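PDB 3CCY: putative TetR-family transcriptional regulator from Bordetella parapertussis 12822, which probably binds operator DNA through an N-terminal helix-turn-helix domain and regulates transcription, as TetR-family repressors do. Local coordinates for residues T18-F27 against G38-C46. Residues are numbered along the deposited sequence; the frame is centred on the assembly and turned at random.
Sequences TIIERAAAMF and GDIARACEC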
loop_
_atom_site.group_PDB
_atom_site.type_symbol
_atom_site.label_atom_id
_atom_site.label_comp_id
_atom_site.label_asym_id
_atom_site.label_seq_id
_atom_site.Cartn_x
_atom_site.Cartn_y
_atom_site.Cartn_z
ATOM N N THR A 18 22.586 12.765 9.649
ATOM C CA THR A 18 22.064 13.855 8.827
ATOM C C THR A 18 21.910 13.375 7.383
ATOM O O THR A 18 20.884 13.619 6.749
ATOM C CB THR A 18 22.967 15.105 8.881
ATOM O OG1 THR A 18 23.369 15.344 10.235
ATOM C CG2 THR A 18 22.231 16.334 8.341
ATOM N N ILE A 19 22.936 12.687 6.880
ATOM C CA ILE A 19 22.901 12.069 5.554
ATOM C C ILE A 19 21.705 11.123 5.468
ATOM O O ILE A 19 20.860 11.268 4.588
ATOM C CB ILE A 19 24.225 11.318 5.234
ATOM C CG1 ILE A 19 25.417 12.279 5.315
ATOM C CG2 ILE A 19 24.160 10.658 3.854
ATOM C CD1 ILE A 19 26.701 11.621 5.743
ATOM N N ILE A 20 21.636 10.185 6.410
ATOM C CA ILE A 20 20.532 9.235 6.517
ATOM C C ILE A 20 19.179 9.947 6.593
ATOM O O ILE A 20 18.248 9.579 5.879
ATOM C CB ILE A 20 20.717 8.281 7.740
ATOM C CG1 ILE A 20 21.915 7.348 7.530
ATOM C CG2 ILE A 20 19.450 7.463 8.000
ATOM C CD1 ILE A 20 21.658 6.221 6.529
ATOM N N GLU A 21 19.094 10.967 7.453
ATOM C CA GLU A 21 17.876 11.758 7.662
ATOM C C GLU A 21 17.446 12.459 6.374
ATOM O O GLU A 21 16.274 12.412 5.989
ATOM C CB GLU A 21 18.112 12.804 8.766
ATOM C CG GLU A 21 16.841 13.436 9.378
ATOM C CD GLU A 21 17.143 14.374 10.571
ATOM O OE1 GLU A 21 16.228 14.574 11.412
ATOM O OE2 GLU A 21 18.282 14.906 10.671
ATOM N N ARG A 22 18.411 13.093 5.708
ATOM C CA ARG A 22 18.135 13.894 4.518
ATOM C C ARG A 22 17.833 13.013 3.292
ATOM O O ARG A 22 16.947 13.340 2.493
ATOM C CB ARG A 22 19.280 14.890 4.258
ATOM C CG ARG A 22 18.807 16.327 4.064
ATOM C CD ARG A 22 18.808 17.134 5.367
ATOM N NE ARG A 22 19.953 18.052 5.439
ATOM C CZ ARG A 22 20.210 18.888 6.447
ATOM N NH1 ARG A 22 19.406 18.945 7.506
ATOM N NH2 ARG A 22 21.280 19.667 6.396
ATOM N N ALA A 23 18.555 11.895 3.169
ATOM C CA ALA A 23 18.305 10.885 2.132
ATOM C C ALA A 23 16.927 10.240 2.260
ATOM O O ALA A 23 16.218 10.066 1.260
ATOM C CB ALA A 23 19.365 9.809 2.180
ATOM N N ALA A 24 16.567 9.867 3.486
ATOM C CA ALA A 24 15.250 9.286 3.760
ATOM C C ALA A 24 14.152 10.204 3.237
ATOM O O ALA A 24 13.239 9.751 2.551
ATOM C CB ALA A 24 15.083 9.029 5.245
ATOM N N ALA A 25 14.258 11.498 3.529
ATOM C CA ALA A 25 13.262 12.456 3.050
ATOM C C ALA A 25 13.139 12.480 1.514
ATOM O O ALA A 25 12.036 12.463 0.974
ATOM C CB ALA A 25 13.532 13.848 3.608
HETATM N N MSE A 26 14.263 12.481 0.808
HETATM C CA MSE A 26 14.210 12.494 -0.654
HETATM C C MSE A 26 13.713 11.191 -1.279
HETATM O O MSE A 26 12.884 11.223 -2.193
HETATM C CB MSE A 26 15.549 12.908 -1.235
HETATM C CG MSE A 26 15.717 14.416 -1.237
HETATM SE SE MSE A 26 17.402 15.004 -1.951
HETATM C CE MSE A 26 18.536 14.483 -0.451
ATOM N N PHE A 27 14.206 10.055 -0.778
ATOM C CA PHE A 27 13.764 8.739 -1.247
ATOM C C PHE A 27 12.249 8.566 -1.092
ATOM O O PHE A 27 11.623 7.808 -1.847
ATOM C CB PHE A 27 14.459 7.606 -0.477
ATOM C CG PHE A 27 15.955 7.494 -0.709
ATOM C CD1 PHE A 27 16.585 8.138 -1.767
ATOM C CD2 PHE A 27 16.718 6.683 0.125
ATOM C CE1 PHE A 27 17.959 8.009 -1.966
ATOM C CE2 PHE A 27 18.087 6.544 -0.064
ATOM C CZ PHE A 27 18.709 7.211 -1.116
ATOM N N GLY A 38 24.572 13.175 -5.686
ATOM C CA GLY A 38 24.772 14.620 -5.781
ATOM C C GLY A 38 23.674 15.390 -5.069
ATOM O O GLY A 38 23.957 16.341 -4.333
ATOM N N ASP A 39 22.426 14.979 -5.298
ATOM C CA ASP A 39 21.251 15.532 -4.604
ATOM C C ASP A 39 21.410 15.498 -3.077
ATOM O O ASP A 39 21.122 16.485 -2.393
ATOM C CB ASP A 39 19.986 14.753 -4.993
ATOM C CG ASP A 39 19.562 14.985 -6.435
ATOM O OD1 ASP A 39 19.861 16.062 -6.989
ATOM O OD2 ASP A 39 18.904 14.089 -7.011
ATOM N N ILE A 40 21.870 14.355 -2.555
ATOM C CA ILE A 40 22.145 14.186 -1.122
ATOM C C ILE A 40 23.293 15.098 -0.655
ATOM O O ILE A 40 23.103 15.747 0.440
ATOM C CB ILE A 40 22.426 12.697 -0.787
ATOM C CG1 ILE A 40 21.202 11.807 -1.166
ATOM C CG2 ILE A 40 22.791 12.519 0.742
ATOM C CD1 ILE A 40 21.654 10.329 -1.482
ATOM N N ALA A 41 24.395 15.116 -1.440
ATOM C CA ALA A 41 25.551 15.905 -1.067
ATOM C C ALA A 41 25.153 17.340 -0.743
ATOM O O ALA A 41 25.532 17.879 0.322
ATOM C CB ALA A 41 26.624 15.825 -2.181
ATOM N N ARG A 42 24.320 17.922 -1.647
ATOM C CA ARG A 42 23.894 19.313 -1.530
ATOM C C ARG A 42 22.658 19.529 -0.641
ATOM O O ARG A 42 22.329 20.671 -0.315
ATOM C CB ARG A 42 23.688 19.924 -2.917
ATOM C CG ARG A 42 24.990 20.123 -3.727
ATOM C CD ARG A 42 24.699 20.286 -5.219
ATOM N NE ARG A 42 23.773 19.258 -5.716
ATOM C CZ ARG A 42 22.451 19.411 -5.836
ATOM N NH1 ARG A 42 21.868 20.562 -5.511
ATOM N NH2 ARG A 42 21.705 18.409 -6.290
ATOM N N ALA A 43 21.980 18.449 -0.241
ATOM C CA ALA A 43 20.900 18.571 0.740
ATOM C C ALA A 43 21.472 18.733 2.149
ATOM O O ALA A 43 20.861 19.381 3.005
ATOM C CB ALA A 43 19.950 17.383 0.677
ATOM N N CYS A 44 22.645 18.143 2.380
ATOM C CA CYS A 44 23.372 18.322 3.631
ATOM C C CYS A 44 24.275 19.538 3.499
ATOM O O CYS A 44 25.221 19.717 4.278
ATOM C CB CYS A 44 24.195 17.076 3.950
ATOM S SG CYS A 44 23.203 15.565 4.023
ATOM N N GLU A 45 23.956 20.371 2.504
ATOM C CA GLU A 45 24.764 21.522 2.112
ATOM C C GLU A 45 26.233 21.126 2.183
ATOM O O GLU A 45 26.993 21.666 2.989
ATOM C CB GLU A 45 24.443 22.742 2.994
ATOM C CG GLU A 45 23.017 23.281 2.804
ATOM C CD GLU A 45 22.454 23.963 4.046
ATOM O OE1 GLU A 45 21.419 23.487 4.571
ATOM O OE2 GLU A 45 23.046 24.968 4.498
ATOM N N CYS A 46 26.607 20.149 1.351
ATOM C CA CYS A 46 27.955 19.562 1.385
ATOM C C CYS A 46 28.509 19.152 -0.004
ATOM O O CYS A 46 27.766 19.139 -1.044
ATOM C CB CYS A 46 27.970 18.355 2.343
ATOM S SG CYS A 46 29.607 18.021 3.027
#
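Arg22 reaches across from helix 15-29 to the backbone of 38-46, where its NE donates a hydrogen bond to Ala43 O at 2.9 Å. The bond is bent, 132° at the hydrogen, and the donor stands above the carbonyl plane rather than on a lone pair. Arg22 CG packs on Ala43 CB, and bends at chi2 and chi3 bring NE round to the carbonyl, while Thr18 CG2 lies over the centre of one guanidinium face. Glu45 OE1, 4.2 Å from Arg22 NH2 but well out of the guanidinium plane, may add a long-range attraction; no N-H points at it. Asp39 spends its carboxylate locally: OD1 forms a salt bridge with Arg42 NH2, and OD2 accepts from Ser36 N.

Most of the remaining contact is apolar. Ile40 enters as a knob among Ile19, Ala23, Met26 and Phe27, its CG2 3.9 Å from Ile19 CG2. Selenomethionine 26 folds at chi3 (-73°) to press CE against Ala43 CB, a tight 3.4 Å. Cys44 SG rests 3.8 Å from Ile19 CA.

Apolar packing thus dominates where the first helix of the TetR-type domain meets the first helix of the predicted helix-turn-helix, and the one clear polar link is a bent arginine-to-carbonyl bond.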